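Local coordinates for protein BH2851 (Bacillus halodurans, PDB 2GFG) that is of unknown function but, as a CYTH-fold protein and putative adenylate cyclase, probably acts on phosphate-containing substrates inside an antiparallel barrel, at residues 122-136 and 139-153. Sequence-based numbering, arbitrary orientation.
With EDO (1,2-ethanediol), chain I; EDO (1,2-ethanediol), chain G; EDO (1,2-ethanediol), chain H.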
loop_
_atom_site.group_PDB
_atom_site.type_symbol
_atom_site.label_atom_id
_atom_site.label_comp_id
_atom_site.label_asym_id
_atom_site.label_seq_id
_atom_site.Cartn_x
_atom_site.Cartn_y
_atom_site.Cartn_z
ATOM N N LEU A 122 8.819 1.864 4.868
ATOM C CA LEU A 122 8.977 2.168 3.454
ATOM C C LEU A 122 8.318 3.509 3.174
ATOM O O LEU A 122 7.132 3.701 3.491
ATOM C CB LEU A 122 8.322 1.062 2.611
ATOM C CG LEU A 122 8.280 1.215 1.082
ATOM C CD1 LEU A 122 8.293 -0.149 0.424
ATOM C CD2 LEU A 122 7.058 2.026 0.604
ATOM N N SER A 123 9.080 4.445 2.593
ATOM C CA SER A 123 8.555 5.777 2.260
ATOM C C SER A 123 8.121 5.835 0.807
ATOM O O SER A 123 8.790 5.290 -0.059
ATOM C CB SER A 123 9.605 6.850 2.525
ATOM O OG SER A 123 9.886 6.949 3.910
ATOM N N THR A 124 7.006 6.526 0.546
ATOM C CA THR A 124 6.488 6.690 -0.824
ATOM C C THR A 124 6.104 8.140 -1.114
ATOM O O THR A 124 5.436 8.791 -0.310
ATOM C CB THR A 124 5.258 5.790 -1.091
ATOM O OG1 THR A 124 5.627 4.413 -0.938
ATOM C CG2 THR A 124 4.712 6.008 -2.523
ATOM N N SER A 125 6.560 8.636 -2.263
ATOM C CA SER A 125 6.117 9.899 -2.802
ATOM C C SER A 125 5.068 9.582 -3.855
ATOM O O SER A 125 5.362 8.907 -4.846
ATOM C CB SER A 125 7.281 10.648 -3.418
ATOM O OG SER A 125 6.876 11.905 -3.877
ATOM N N ARG A 126 3.839 10.065 -3.640
ATOM C CA ARG A 126 2.685 9.632 -4.439
ATOM C C ARG A 126 1.943 10.779 -5.099
ATOM O O ARG A 126 1.610 11.759 -4.456
ATOM C CB ARG A 126 1.708 8.851 -3.559
ATOM C CG ARG A 126 0.386 8.456 -4.278
ATOM C CD ARG A 126 -0.467 7.540 -3.439
ATOM N NE ARG A 126 0.152 6.229 -3.242
ATOM C CZ ARG A 126 -0.417 5.213 -2.590
ATOM N NH1 ARG A 126 -1.629 5.349 -2.034
ATOM N NH2 ARG A 126 0.231 4.064 -2.475
ATOM N N ALA A 127 1.647 10.606 -6.387
ATOM C CA ALA A 127 0.732 11.469 -7.112
ATOM C C ALA A 127 -0.492 10.632 -7.517
ATOM O O ALA A 127 -0.352 9.472 -7.883
ATOM C CB ALA A 127 1.407 12.039 -8.326
ATOM N N GLU A 128 -1.688 11.214 -7.388
ATOM C CA GLU A 128 -2.945 10.527 -7.761
ATOM C C GLU A 128 -3.760 11.380 -8.699
ATOM O O GLU A 128 -3.848 12.585 -8.522
ATOM C CB GLU A 128 -3.790 10.210 -6.520
ATOM C CG GLU A 128 -3.163 9.229 -5.569
ATOM C CD GLU A 128 -4.121 8.788 -4.452
ATOM O OE1 GLU A 128 -5.255 8.372 -4.762
ATOM O OE2 GLU A 128 -3.725 8.845 -3.273
ATOM N N ILE A 129 -4.347 10.745 -9.712
ATOM C CA ILE A 129 -5.283 11.419 -10.626
ATOM C C ILE A 129 -6.491 10.541 -10.857
ATOM O O ILE A 129 -6.410 9.326 -10.707
ATOM C CB ILE A 129 -4.612 11.768 -12.013
ATOM C CG1 ILE A 129 -4.092 10.492 -12.720
ATOM C CG2 ILE A 129 -3.488 12.773 -11.818
ATOM C CD1 ILE A 129 -3.621 10.733 -14.162
ATOM N N SER A 130 -7.627 11.156 -11.184
ATOM C CA SER A 130 -8.800 10.397 -11.615
ATOM C C SER A 130 -8.573 9.960 -13.048
ATOM O O SER A 130 -8.280 10.784 -13.904
ATOM C CB SER A 130 -10.075 11.237 -11.518
ATOM O OG SER A 130 -10.080 12.268 -12.474
ATOM N N TYR A 131 -8.614 8.654 -13.287
ATOM C CA TYR A 131 -8.427 8.112 -14.626
ATOM C C TYR A 131 -9.627 7.253 -14.993
ATOM O O TYR A 131 -9.947 6.301 -14.287
ATOM C CB TYR A 131 -7.140 7.288 -14.701
ATOM C CG TYR A 131 -6.750 6.921 -16.109
ATOM C CD1 TYR A 131 -6.053 7.824 -16.916
ATOM C CD2 TYR A 131 -7.130 5.697 -16.662
ATOM C CE1 TYR A 131 -5.717 7.503 -18.252
ATOM C CE2 TYR A 131 -6.805 5.363 -17.986
ATOM C CZ TYR A 131 -6.094 6.272 -18.775
ATOM O OH TYR A 131 -5.762 5.944 -20.067
ATOM N N GLU A 132 -10.300 7.610 -16.099
ATOM C CA GLU A 132 -11.511 6.914 -16.535
ATOM C C GLU A 132 -12.522 6.874 -15.359
ATOM O O GLU A 132 -12.848 7.926 -14.803
ATOM C CB GLU A 132 -11.170 5.502 -17.077
ATOM C CG GLU A 132 -10.184 5.497 -18.269
ATOM C CD GLU A 132 -10.845 5.807 -19.607
ATOM O OE1 GLU A 132 -12.029 6.219 -19.621
ATOM O OE2 GLU A 132 -10.166 5.652 -20.651
ATOM N N GLN A 133 -12.932 5.667 -14.924
ATOM C CA GLN A 133 -13.873 5.524 -13.805
ATOM C C GLN A 133 -13.163 5.096 -12.508
ATOM O O GLN A 133 -13.810 4.631 -11.573
ATOM C CB GLN A 133 -14.976 4.512 -14.159
ATOM N N GLY A 134 -11.841 5.320 -12.444
ATOM C CA GLY A 134 -11.042 4.953 -11.272
ATOM C C GLY A 134 -9.951 5.961 -10.965
ATOM O O GLY A 134 -10.036 7.127 -11.360
ATOM N N ILE A 135 -8.931 5.509 -10.234
ATOM C CA ILE A 135 -7.832 6.370 -9.809
ATOM C C ILE A 135 -6.490 5.749 -10.214
ATOM O O ILE A 135 -6.286 4.547 -10.060
ATOM C CB ILE A 135 -7.883 6.633 -8.259
ATOM C CG1 ILE A 135 -9.143 7.441 -7.910
ATOM C CG2 ILE A 135 -6.597 7.374 -7.766
ATOM C CD1 ILE A 135 -9.402 7.600 -6.425
ATOM N N LEU A 136 -5.593 6.590 -10.753
ATOM C CA LEU A 136 -4.266 6.155 -11.204
ATOM C C LEU A 136 -3.201 6.764 -10.308
ATOM O O LEU A 136 -3.112 7.974 -10.196
ATOM C CB LEU A 136 -4.040 6.591 -12.659
ATOM C CG LEU A 136 -2.742 6.157 -13.350
ATOM C CD1 LEU A 136 -2.682 4.634 -13.489
ATOM C CD2 LEU A 136 -2.642 6.815 -14.693
ATOM N N ASP A 139 3.793 6.048 -7.937
ATOM C CA ASP A 139 4.488 5.830 -6.653
ATOM C C ASP A 139 5.983 5.708 -6.816
ATOM O O ASP A 139 6.472 4.757 -7.429
ATOM C CB ASP A 139 3.980 4.542 -5.993
ATOM C CG ASP A 139 2.568 4.656 -5.491
ATOM O OD1 ASP A 139 1.982 5.751 -5.561
ATOM O OD2 ASP A 139 2.043 3.635 -4.999
ATOM N N HIS A 140 6.710 6.647 -6.214
ATOM C CA HIS A 140 8.151 6.561 -6.080
ATOM C C HIS A 140 8.442 6.209 -4.620
ATOM O O HIS A 140 8.121 6.986 -3.709
ATOM C CB HIS A 140 8.806 7.900 -6.480
ATOM C CG HIS A 140 10.272 7.983 -6.171
ATOM N ND1 HIS A 140 10.889 9.166 -5.823
ATOM C CD2 HIS A 140 11.231 7.028 -6.120
ATOM C CE1 HIS A 140 12.171 8.938 -5.596
ATOM N NE2 HIS A 140 12.399 7.647 -5.752
ATOM N N SER A 141 9.004 5.021 -4.399
ATOM C CA SER A 141 9.223 4.501 -3.045
ATOM C C SER A 141 10.696 4.327 -2.741
ATOM O O SER A 141 11.476 4.019 -3.623
ATOM C CB SER A 141 8.506 3.153 -2.870
ATOM O OG SER A 141 7.122 3.287 -3.103
ATOM N N SER A 142 11.057 4.511 -1.464
ATOM C CA SER A 142 12.421 4.269 -0.982
ATOM C C SER A 142 12.370 3.411 0.272
ATOM O O SER A 142 11.546 3.649 1.161
ATOM C CB SER A 142 13.122 5.581 -0.677
ATOM O OG SER A 142 12.532 6.220 0.441
ATOM N N TYR A 143 13.252 2.419 0.351
ATOM C CA TYR A 143 13.269 1.495 1.495
ATOM C C TYR A 143 14.565 0.722 1.578
ATOM O O TYR A 143 15.107 0.290 0.554
ATOM C CB TYR A 143 12.078 0.510 1.415
ATOM C CG TYR A 143 11.967 -0.249 0.089
ATOM C CD1 TYR A 143 11.363 0.343 -1.039
ATOM C CD2 TYR A 143 12.417 -1.575 -0.023
ATOM C CE1 TYR A 143 11.247 -0.355 -2.255
ATOM C CE2 TYR A 143 12.300 -2.285 -1.232
ATOM C CZ TYR A 143 11.714 -1.667 -2.344
ATOM O OH TYR A 143 11.599 -2.358 -3.527
ATOM N N LEU A 144 15.086 0.585 2.804
ATOM C CA LEU A 144 16.271 -0.233 3.069
ATOM C C LEU A 144 17.474 0.101 2.122
ATOM O O LEU A 144 18.146 -0.803 1.616
ATOM C CB LEU A 144 15.905 -1.731 2.972
ATOM C CG LEU A 144 14.744 -2.184 3.860
ATOM C CD1 LEU A 144 14.252 -3.581 3.460
ATOM C CD2 LEU A 144 15.151 -2.148 5.338
ATOM N N GLY A 145 17.675 1.400 1.852
ATOM C CA GLY A 145 18.818 1.874 1.034
ATOM C C GLY A 145 18.548 2.029 -0.476
ATOM O O GLY A 145 19.255 2.785 -1.157
ATOM N N ILE A 146 17.541 1.300 -1.002
ATOM C CA ILE A 146 17.218 1.331 -2.454
ATOM C C ILE A 146 15.932 2.127 -2.733
ATOM O O ILE A 146 15.312 2.671 -1.810
ATOM C CB ILE A 146 17.099 -0.131 -3.056
ATOM C CG1 ILE A 146 15.813 -0.840 -2.575
ATOM C CG2 ILE A 146 18.339 -0.956 -2.701
ATOM C CD1 ILE A 146 15.604 -2.233 -3.181
ATOM N N GLU A 147 15.539 2.189 -4.008
ATOM C CA GLU A 147 14.264 2.812 -4.399
ATOM C C GLU A 147 13.700 2.219 -5.686
ATOM O O GLU A 147 14.391 1.511 -6.410
ATOM C CB GLU A 147 14.429 4.330 -4.545
ATOM C CG GLU A 147 15.303 4.778 -5.714
ATOM C CD GLU A 147 15.411 6.295 -5.810
ATOM O OE1 GLU A 147 15.248 6.978 -4.772
ATOM O OE2 GLU A 147 15.666 6.804 -6.924
ATOM N N ASP A 148 12.428 2.499 -5.947
ATOM C CA ASP A 148 11.778 2.056 -7.194
ATOM C C ASP A 148 10.564 2.914 -7.555
ATOM O O ASP A 148 10.162 3.797 -6.790
ATOM C CB ASP A 148 11.404 0.551 -7.127
ATOM C CG ASP A 148 10.393 0.222 -6.002
ATOM O OD1 ASP A 148 9.495 1.057 -5.706
ATOM O OD2 ASP A 148 10.456 -0.925 -5.483
ATOM N N TYR A 149 10.013 2.661 -8.741
ATOM C CA TYR A 149 8.914 3.450 -9.289
ATOM C C TYR A 149 7.807 2.526 -9.721
ATOM O O TYR A 149 8.068 1.424 -10.216
ATOM C CB TYR A 149 9.405 4.281 -10.476
ATOM C CG TYR A 149 10.588 5.155 -10.151
ATOM C CD1 TYR A 149 11.897 4.658 -10.235
ATOM C CD2 TYR A 149 10.410 6.468 -9.717
ATOM C CE1 TYR A 149 13.002 5.460 -9.909
ATOM C CE2 TYR A 149 11.502 7.281 -9.391
ATOM C CZ TYR A 149 12.791 6.770 -9.479
ATOM O OH TYR A 149 13.851 7.561 -9.152
ATOM N N GLU A 150 6.565 2.962 -9.538
ATOM C CA GLU A 150 5.412 2.105 -9.782
ATOM C C GLU A 150 4.174 2.909 -10.179
ATOM O O GLU A 150 3.887 3.956 -9.599
ATOM C CB GLU A 150 5.101 1.289 -8.521
ATOM C CG GLU A 150 4.210 0.064 -8.762
ATOM C CD GLU A 150 3.760 -0.607 -7.469
ATOM O OE1 GLU A 150 4.137 -0.133 -6.375
ATOM O OE2 GLU A 150 3.016 -1.596 -7.548
ATOM N N ILE A 151 3.450 2.402 -11.177
ATOM C CA ILE A 151 2.143 2.930 -11.543
ATOM C C ILE A 151 1.098 1.904 -11.118
ATOM O O ILE A 151 1.360 0.698 -11.165
ATOM C CB ILE A 151 2.039 3.226 -13.084
ATOM C CG1 ILE A 151 0.805 4.066 -13.387
ATOM C CG2 ILE A 151 2.034 1.903 -13.925
ATOM C CD1 ILE A 151 0.733 4.539 -14.843
ATOM N N GLU A 152 -0.045 2.381 -10.600
ATOM C CA GLU A 152 -1.156 1.473 -10.160
ATOM C C GLU A 152 -2.497 2.055 -10.539
ATOM O O GLU A 152 -2.700 3.247 -10.413
ATOM C CB GLU A 152 -1.145 1.268 -8.631
ATOM C CG GLU A 152 0.239 1.043 -7.995
ATOM C CD GLU A 152 0.304 1.511 -6.547
ATOM O OE1 GLU A 152 -0.326 2.544 -6.213
ATOM O OE2 GLU A 152 1.031 0.885 -5.759
ATOM N N PHE A 153 -3.443 1.194 -10.918
ATOM C CA PHE A 153 -4.823 1.633 -11.183
ATOM C C PHE A 153 -5.775 1.059 -10.147
ATOM O O PHE A 153 -5.820 -0.144 -9.948
ATOM C CB PHE A 153 -5.273 1.227 -12.579
ATOM C CG PHE A 153 -6.657 1.670 -12.908
ATOM C CD1 PHE A 153 -6.936 3.014 -13.098
ATOM C CD2 PHE A 153 -7.710 0.754 -12.969
ATOM C CE1 PHE A 153 -8.227 3.441 -13.375
ATOM C CE2 PHE A 153 -9.012 1.185 -13.246
ATOM C CZ PHE A 153 -9.262 2.522 -13.452
HETATM C C1 EDO I . -13.067 1.099 -14.465
HETATM O O1 EDO I . -12.661 2.314 -15.133
HETATM C C2 EDO I . -12.826 1.191 -12.944
HETATM O O2 EDO I . -12.902 -0.120 -12.312
HETATM C C1 EDO G . 9.355 13.339 -5.701
HETATM O O1 EDO G . 7.978 13.731 -5.652
HETATM C C2 EDO G . 9.491 11.990 -6.413
HETATM O O2 EDO G . 8.847 12.018 -7.702
HETATM C C1 EDO H . 1.256 -1.581 -3.981
HETATM O O1 EDO H . 2.195 -2.395 -4.688
HETATM C C2 EDO H . 0.753 -2.296 -2.728
HETATM O O2 EDO H . 1.069 -1.568 -1.525
#
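Arg126 and Asp139 meet because Arg126 runs out with CG anti to the backbone N (chi1 175°) and then bends at chi3 (-67°), while Asp139 swings its carboxylate beside its own backbone N. Arg126 grips Asp139 side-on, Arg126 NE reaching Asp139 OD1 at 3.0 Å and NH2 reaching OD2 at 3.1 Å. Their planes are nearly parallel, 6° apart, but stepped, which leaves both bonds bent. Glu152 OE1 lies over one guanidinium face, adding charge but no bond. Lys182 bridges both Asp139 and Glu152, probably easing the repulsion between these crowded acids. With an alanine at Arg126, Asp139 would probably lose its two-bonded partner, and the acids would be left to lean on Lys182. Next along, two small hydroxyl residues suit a closely spaced non-hydrogen-bonded pair: Thr124 OG1 and Ser141 OG share a hydrogen bond of 2.9 Å. Strands 117-131, 134-143 and 146-155 form two successive antiparallel hairpins of the CYTH barrel, whose charged interior in relatives binds phosphate groups. Ser125 and His140, whose side chains lie on the opposite face from Thr124 and Ser141, form a hydrogen-bonded pair, with Ser125 N 2.7 Å from His140 O. Leu122 lies alongside Tyr143, its CD1 3.4 Å from the ring's CD1, while the tyrosine hydroxyl donates to Asp148. Leu136 CD1 packs 3.5 Å from Ile151 CG1; the branched Leu136 also rests on Ile168 of helix 158-171, Ile151 on strand 4-14. Phe153 turns its ring edge to Tyr131 O, CE1 3.5 Å away, and Gly134, lacking a side chain, lets the ring's CZ come within 3.7 Å of its CA.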